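Local coordinates for TRAP-type C4-dicarboxylate:H+ symport system substrate-binding component DctP (Shewanella oneidensis, PDB 4MX6), which binds succinate in the periplasm and probably delivers such C4-dicarboxylates to a TRAP-type proton symporter as its substrate-binding component, at residues K57-Y70 against K262-L276. Numbering follows the deposited sequence. Where two conformers were deposited one is given.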
loop_
_atom_site.group_PDB
_atom_site.type_symbol
_atom_site.label_atom_id
_atom_site.label_comp_id
_atom_site.label_asym_id
_atom_site.label_seq_id
_atom_site.Cartn_x
_atom_site.Cartn_y
_atom_site.Cartn_z
ATOM N N LYS A 57 10.786 -13.436 -5.200
ATOM C CA LYS A 57 10.941 -14.620 -4.362
ATOM C C LYS A 57 9.895 -15.671 -4.727
ATOM O O LYS A 57 10.194 -16.868 -4.799
ATOM C CB LYS A 57 10.845 -14.243 -2.881
ATOM C CG LYS A 57 11.038 -15.407 -1.915
ATOM C CD LYS A 57 12.426 -16.032 -2.026
ATOM C CE LYS A 57 12.687 -17.031 -0.917
ATOM N NZ LYS A 57 14.058 -17.578 -0.978
ATOM N N PHE A 58 8.668 -15.230 -4.978
ATOM C CA PHE A 58 7.597 -16.135 -5.393
ATOM C C PHE A 58 7.982 -16.840 -6.697
ATOM O O PHE A 58 7.854 -18.066 -6.814
ATOM C CB PHE A 58 6.292 -15.347 -5.504
ATOM C CG PHE A 58 5.117 -16.140 -6.025
ATOM C CD1 PHE A 58 4.646 -17.266 -5.369
ATOM C CD2 PHE A 58 4.445 -15.702 -7.145
ATOM C CE1 PHE A 58 3.561 -17.949 -5.850
ATOM C CE2 PHE A 58 3.347 -16.387 -7.619
ATOM C CZ PHE A 58 2.910 -17.508 -6.970
ATOM N N LYS A 59 8.488 -16.083 -7.668
ATOM C CA LYS A 59 9.001 -16.661 -8.905
ATOM C C LYS A 59 10.064 -17.717 -8.629
ATOM O O LYS A 59 10.016 -18.812 -9.189
ATOM C CB LYS A 59 9.582 -15.550 -9.779
ATOM C CG LYS A 59 10.336 -16.030 -11.008
ATOM C CD LYS A 59 10.932 -14.861 -11.773
ATOM C CE LYS A 59 11.719 -15.295 -13.001
ATOM N NZ LYS A 59 10.860 -15.989 -13.984
ATOM N N GLU A 60 11.034 -17.387 -7.784
ATOM C CA GLU A 60 12.135 -18.291 -7.496
ATOM C C GLU A 60 11.633 -19.586 -6.872
ATOM O O GLU A 60 12.026 -20.679 -7.283
ATOM C CB GLU A 60 13.149 -17.603 -6.575
ATOM C CG GLU A 60 13.920 -16.500 -7.274
ATOM C CD GLU A 60 14.692 -15.590 -6.344
ATOM O OE1 GLU A 60 14.903 -15.994 -5.190
ATOM O OE2 GLU A 60 15.099 -14.485 -6.791
ATOM N N LEU A 61 10.731 -19.469 -5.903
ATOM C CA LEU A 61 10.243 -20.647 -5.196
ATOM C C LEU A 61 9.384 -21.521 -6.097
ATOM O O LEU A 61 9.481 -22.751 -6.044
ATOM C CB LEU A 61 9.482 -20.266 -3.927
ATOM C CG LEU A 61 10.330 -19.611 -2.841
ATOM C CD1 LEU A 61 9.445 -19.395 -1.639
ATOM C CD2 LEU A 61 11.528 -20.457 -2.481
ATOM N N VAL A 62 8.526 -20.916 -6.917
ATOM C CA VAL A 62 7.690 -21.724 -7.798
ATOM C C VAL A 62 8.565 -22.479 -8.787
ATOM O O VAL A 62 8.365 -23.672 -9.041
ATOM C CB VAL A 62 6.640 -20.855 -8.539
ATOM C CG1 VAL A 62 5.980 -21.636 -9.677
ATOM C CG2 VAL A 62 5.584 -20.347 -7.563
ATOM N N GLU A 63 9.545 -21.799 -9.356
ATOM C CA GLU A 63 10.329 -22.429 -10.398
ATOM C C GLU A 63 11.265 -23.496 -9.816
ATOM O O GLU A 63 11.581 -24.464 -10.497
ATOM C CB GLU A 63 11.008 -21.355 -11.252
ATOM C CG GLU A 63 9.935 -20.620 -12.080
ATOM C CD GLU A 63 10.312 -19.226 -12.504
ATOM O OE1 GLU A 63 11.249 -18.655 -11.913
ATOM O OE2 GLU A 63 9.695 -18.703 -13.463
ATOM N N GLN A 64 11.679 -23.338 -8.558
ATOM C CA GLN A 64 12.434 -24.374 -7.860
ATOM C C GLN A 64 11.611 -25.608 -7.546
ATOM O O GLN A 64 12.105 -26.722 -7.669
ATOM C CB GLN A 64 12.954 -23.846 -6.536
ATOM C CG GLN A 64 14.064 -22.840 -6.684
ATOM C CD GLN A 64 14.230 -22.000 -5.441
ATOM O OE1 GLN A 64 13.991 -22.466 -4.327
ATOM N NE2 GLN A 64 14.625 -20.752 -5.619
ATOM N N ARG A 65 10.368 -25.408 -7.108
ATOM C CA ARG A 65 9.555 -26.488 -6.556
ATOM C C ARG A 65 8.670 -27.170 -7.585
ATOM O O ARG A 65 8.276 -28.322 -7.378
ATOM C CB ARG A 65 8.726 -25.971 -5.378
ATOM C CG ARG A 65 9.606 -25.420 -4.277
ATOM C CD ARG A 65 8.836 -24.743 -3.155
ATOM N NE ARG A 65 9.774 -24.208 -2.176
ATOM C CZ ARG A 65 9.439 -23.600 -1.045
ATOM N NH1 ARG A 65 8.165 -23.412 -0.721
ATOM N NH2 ARG A 65 10.396 -23.166 -0.232
ATOM N N LEU A 66 8.386 -26.481 -8.689
ATOM C CA LEU A 66 7.539 -27.005 -9.762
ATOM C C LEU A 66 8.201 -26.842 -11.135
ATOM O O LEU A 66 7.577 -26.370 -12.084
ATOM C CB LEU A 66 6.196 -26.277 -9.764
ATOM C CG LEU A 66 5.361 -26.476 -8.492
ATOM C CD1 LEU A 66 4.245 -25.446 -8.405
ATOM C CD2 LEU A 66 4.779 -27.881 -8.449
ATOM N N PRO A 67 9.468 -27.251 -11.251
ATOM C CA PRO A 67 10.185 -27.012 -12.509
ATOM C C PRO A 67 9.516 -27.676 -13.698
ATOM O O PRO A 67 9.159 -28.862 -13.654
ATOM C CB PRO A 67 11.570 -27.614 -12.250
ATOM C CG PRO A 67 11.374 -28.586 -11.144
ATOM C CD PRO A 67 10.284 -28.004 -10.286
ATOM N N GLY A 68 9.346 -26.902 -14.763
ATOM C CA GLY A 68 8.730 -27.393 -15.975
ATOM C C GLY A 68 7.215 -27.441 -15.940
ATOM O O GLY A 68 6.586 -27.696 -16.967
ATOM N N GLU A 69 6.627 -27.189 -14.769
ATOM C CA GLU A 69 5.180 -27.254 -14.624
ATOM C C GLU A 69 4.556 -25.860 -14.609
ATOM O O GLU A 69 3.510 -25.637 -15.219
ATOM C CB GLU A 69 4.806 -27.989 -13.340
ATOM C CG GLU A 69 5.289 -29.431 -13.271
ATOM C CD GLU A 69 5.029 -30.057 -11.908
ATOM O OE1 GLU A 69 3.867 -30.065 -11.487
ATOM O OE2 GLU A 69 5.983 -30.514 -11.247
ATOM N N TYR A 70 5.200 -24.941 -13.889
ATOM C CA TYR A 70 4.759 -23.559 -13.787
ATOM C C TYR A 70 5.969 -22.648 -13.855
ATOM O O TYR A 70 7.055 -23.001 -13.398
ATOM C CB TYR A 70 4.005 -23.310 -12.467
ATOM C CG TYR A 70 2.709 -24.069 -12.391
ATOM C CD1 TYR A 70 2.670 -25.376 -11.916
ATOM C CD2 TYR A 70 1.529 -23.498 -12.837
ATOM C CE1 TYR A 70 1.491 -26.089 -11.876
ATOM C CE2 TYR A 70 0.351 -24.195 -12.802
ATOM C CZ TYR A 70 0.331 -25.492 -12.319
ATOM O OH TYR A 70 -0.846 -26.204 -12.279
ATOM N N LYS A 262 -1.080 -28.839 -6.815
ATOM C CA LYS A 262 -0.245 -27.762 -7.322
ATOM C C LYS A 262 -0.618 -26.444 -6.646
ATOM O O LYS A 262 0.258 -25.637 -6.317
ATOM C CB LYS A 262 -0.383 -27.643 -8.845
ATOM C CG LYS A 262 -0.101 -28.922 -9.608
ATOM C CD LYS A 262 1.247 -29.484 -9.276
ATOM C CE LYS A 262 1.383 -30.911 -9.791
ATOM N NZ LYS A 262 2.723 -31.482 -9.467
ATOM N N ARG A 263 -1.915 -26.219 -6.453
ATOM C CA ARG A 263 -2.380 -25.022 -5.766
ATOM C C ARG A 263 -1.739 -24.928 -4.380
ATOM O O ARG A 263 -1.322 -23.854 -3.955
ATOM C CB ARG A 263 -3.906 -25.018 -5.648
ATOM C CG ARG A 263 -4.437 -23.716 -5.060
ATOM C CD ARG A 263 -5.929 -23.737 -4.758
ATOM N NE ARG A 263 -6.740 -24.146 -5.904
ATOM C CZ ARG A 263 -7.525 -25.220 -5.971
ATOM N NH1 ARG A 263 -7.667 -26.067 -4.956
ATOM N NH2 ARG A 263 -8.187 -25.439 -7.088
ATOM N N LYS A 264 -1.676 -26.049 -3.665
ATOM C CA LYS A 264 -1.093 -26.050 -2.332
ATOM C C LYS A 264 0.386 -25.661 -2.345
ATOM O O LYS A 264 0.834 -24.887 -1.506
ATOM C CB LYS A 264 -1.280 -27.422 -1.693
ATOM C CG LYS A 264 -0.745 -27.514 -0.290
ATOM C CD LYS A 264 -1.084 -28.844 0.341
ATOM C CE LYS A 264 -0.624 -28.890 1.780
ATOM N NZ LYS A 264 -1.023 -30.148 2.414
ATOM N N VAL A 265 1.142 -26.169 -3.306
ATOM C CA VAL A 265 2.549 -25.802 -3.441
ATOM C C VAL A 265 2.695 -24.304 -3.759
ATOM O O VAL A 265 3.535 -23.600 -3.168
ATOM C CB VAL A 265 3.236 -26.651 -4.533
ATOM C CG1 VAL A 265 4.675 -26.212 -4.739
ATOM C CG2 VAL A 265 3.198 -28.129 -4.165
ATOM N N ILE A 266 1.878 -23.806 -4.683
ATOM C CA ILE A 266 1.911 -22.393 -5.047
ATOM C C ILE A 266 1.551 -21.503 -3.850
ATOM O O ILE A 266 2.200 -20.486 -3.607
ATOM C CB ILE A 266 0.995 -22.143 -6.263
ATOM C CG1 ILE A 266 1.583 -22.842 -7.492
ATOM C CG2 ILE A 266 0.810 -20.652 -6.495
ATOM C CD1 ILE A 266 0.644 -22.944 -8.651
ATOM N N LYS A 267 0.538 -21.904 -3.087
ATOM C CA LYS A 267 0.121 -21.136 -1.915
ATOM C C LYS A 267 1.226 -21.086 -0.869
ATOM O O LYS A 267 1.491 -20.032 -0.292
ATOM C CB LYS A 267 -1.157 -21.730 -1.319
ATOM C CG LYS A 267 -1.658 -21.008 -0.060
ATOM C CD LYS A 267 -1.854 -19.499 -0.237
ATOM C CE LYS A 267 -2.761 -18.917 0.844
ATOM N NZ LYS A 267 -2.232 -19.135 2.214
ATOM N N GLU A 268 1.896 -22.210 -0.634
ATOM C CA GLU A 268 2.972 -22.233 0.346
ATOM C C GLU A 268 4.134 -21.346 -0.108
ATOM O O GLU A 268 4.742 -20.647 0.706
ATOM C CB GLU A 268 3.450 -23.663 0.602
ATOM C CG GLU A 268 4.703 -23.765 1.458
ATOM C CD GLU A 268 4.532 -23.206 2.861
ATOM O OE1 GLU A 268 3.389 -23.183 3.369
ATOM O OE2 GLU A 268 5.554 -22.800 3.465
ATOM N N ALA A 269 4.423 -21.349 -1.407
ATOM C CA ALA A 269 5.470 -20.493 -1.955
ATOM C C ALA A 269 5.083 -19.028 -1.765
ATOM O O ALA A 269 5.921 -18.188 -1.414
ATOM C CB ALA A 269 5.702 -20.802 -3.434
ATOM N N LEU A 270 3.813 -18.715 -2.001
ATOM C CA LEU A 270 3.333 -17.360 -1.793
ATOM C C LEU A 270 3.487 -16.931 -0.332
ATOM O O LEU A 270 3.955 -15.843 -0.045
ATOM C CB LEU A 270 1.879 -17.261 -2.233
ATOM C CG LEU A 270 1.393 -15.846 -2.455
ATOM C CD1 LEU A 270 1.881 -15.353 -3.809
ATOM C CD2 LEU A 270 -0.092 -15.845 -2.409
ATOM N N ASP A 271 3.074 -17.794 0.593
ATOM C CA ASP A 271 3.185 -17.482 2.012
ATOM C C ASP A 271 4.635 -17.165 2.385
ATOM O O ASP A 271 4.913 -16.213 3.112
ATOM C CB ASP A 271 2.720 -18.662 2.866
ATOM C CG ASP A 271 1.235 -18.935 2.774
ATOM O OD1 ASP A 271 0.485 -18.101 2.226
ATOM O OD2 ASP A 271 0.820 -20.011 3.266
ATOM N N GLU A 272 5.568 -17.982 1.906
ATOM C CA GLU A 272 6.974 -17.777 2.231
ATOM C C GLU A 272 7.510 -16.479 1.612
ATOM O O GLU A 272 8.314 -15.770 2.216
ATOM C CB GLU A 272 7.792 -18.982 1.778
ATOM C CG GLU A 272 7.532 -20.200 2.607
ATOM C CD GLU A 272 8.266 -21.413 2.080
ATOM O OE1 GLU A 272 9.447 -21.261 1.673
ATOM O OE2 GLU A 272 7.666 -22.522 2.064
ATOM N N SER A 273 7.047 -16.172 0.414
ATOM C CA SER A 273 7.458 -14.949 -0.263
ATOM C C SER A 273 6.959 -13.708 0.491
ATOM O O SER A 273 7.663 -12.708 0.586
ATOM C CB SER A 273 6.930 -14.973 -1.694
ATOM O OG SER A 273 7.461 -16.083 -2.410
ATOM N N ILE A 274 5.738 -13.781 1.015
ATOM C CA ILE A 274 5.172 -12.694 1.806
ATOM C C ILE A 274 5.995 -12.510 3.084
ATOM O O ILE A 274 6.292 -11.378 3.479
ATOM C CB ILE A 274 3.685 -12.953 2.123
ATOM C CG1 ILE A 274 2.857 -12.757 0.857
ATOM C CG2 ILE A 274 3.216 -12.036 3.253
ATOM C CD1 ILE A 274 1.393 -13.144 0.981
ATOM N N ALA A 275 6.382 -13.604 3.739
ATOM C CA ALA A 275 7.207 -13.480 4.934
ATOM C C ALA A 275 8.520 -12.762 4.623
ATOM O O ALA A 275 8.970 -11.892 5.378
ATOM C CB ALA A 275 7.460 -14.852 5.574
ATOM N N LEU A 276 9.146 -13.130 3.512
ATOM C CA LEU A 276 10.375 -12.471 3.115
ATOM C C LEU A 276 10.104 -10.996 2.798
ATOM O O LEU A 276 10.852 -10.114 3.225
ATOM C CB LEU A 276 11.017 -13.184 1.919
ATOM C CG LEU A 276 12.323 -12.526 1.458
ATOM C CD1 LEU A 276 13.342 -12.454 2.583
ATOM C CD2 LEU A 276 12.918 -13.255 0.296
HETATM O O HOH W 1 5.839 -24.561 -1.826
#
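In the alpha/beta lobe that carries strand 37-42, the C-terminal part of helix 50-65 and the turn leading to Y70 pack against residues 262-276 of the long helix 260-295, F58 and L61 meeting A269 and S273. The axes of the two helical segments run near-antiparallel at 146° and approach to 8.6 Å, and A269 CB packs 3.8 Å from L61 CB. F58 is a knob among I266, A269, L270 and S273: with CG anti to the backbone N (chi1 176°), its ring lies against residues 262-276, taking L270 CD1 over the centre of one face in a CH-pi contact, 3.7 Å from the centroid, while I266 O lies in plane at the edge. In the conformer given, S273 OG, beside F58, bonds A269 O at 2.8 Å, which also accepts the helical S273 N. R65 reaches out, extended from CG to NE, to grip E272 end-on: NH2 meets OE1 at 2.9 Å and NH1 meets OE2 at 3.0 Å, the latter from above the carboxylate, the two planes being 53° apart. L61 CD1 lies over one guanidinium face, offset toward its rim, and a water links NH1 to V265 O. Past the helix end, L66 CD1 rests on V265 and I266, Y70 receives I266 CD1 over its ring centre, and E69 OE1 takes K262 NZ at 2.7 Å through its syn lone pair. F41 and I39 of strand 37-42 touch F58 and I266 respectively. An apolar core edged by salt bridges thus joins two sequence-distant helices beside a common strand, as in the two-lobed periplasmic binding protein fold of TRAP solute receptors.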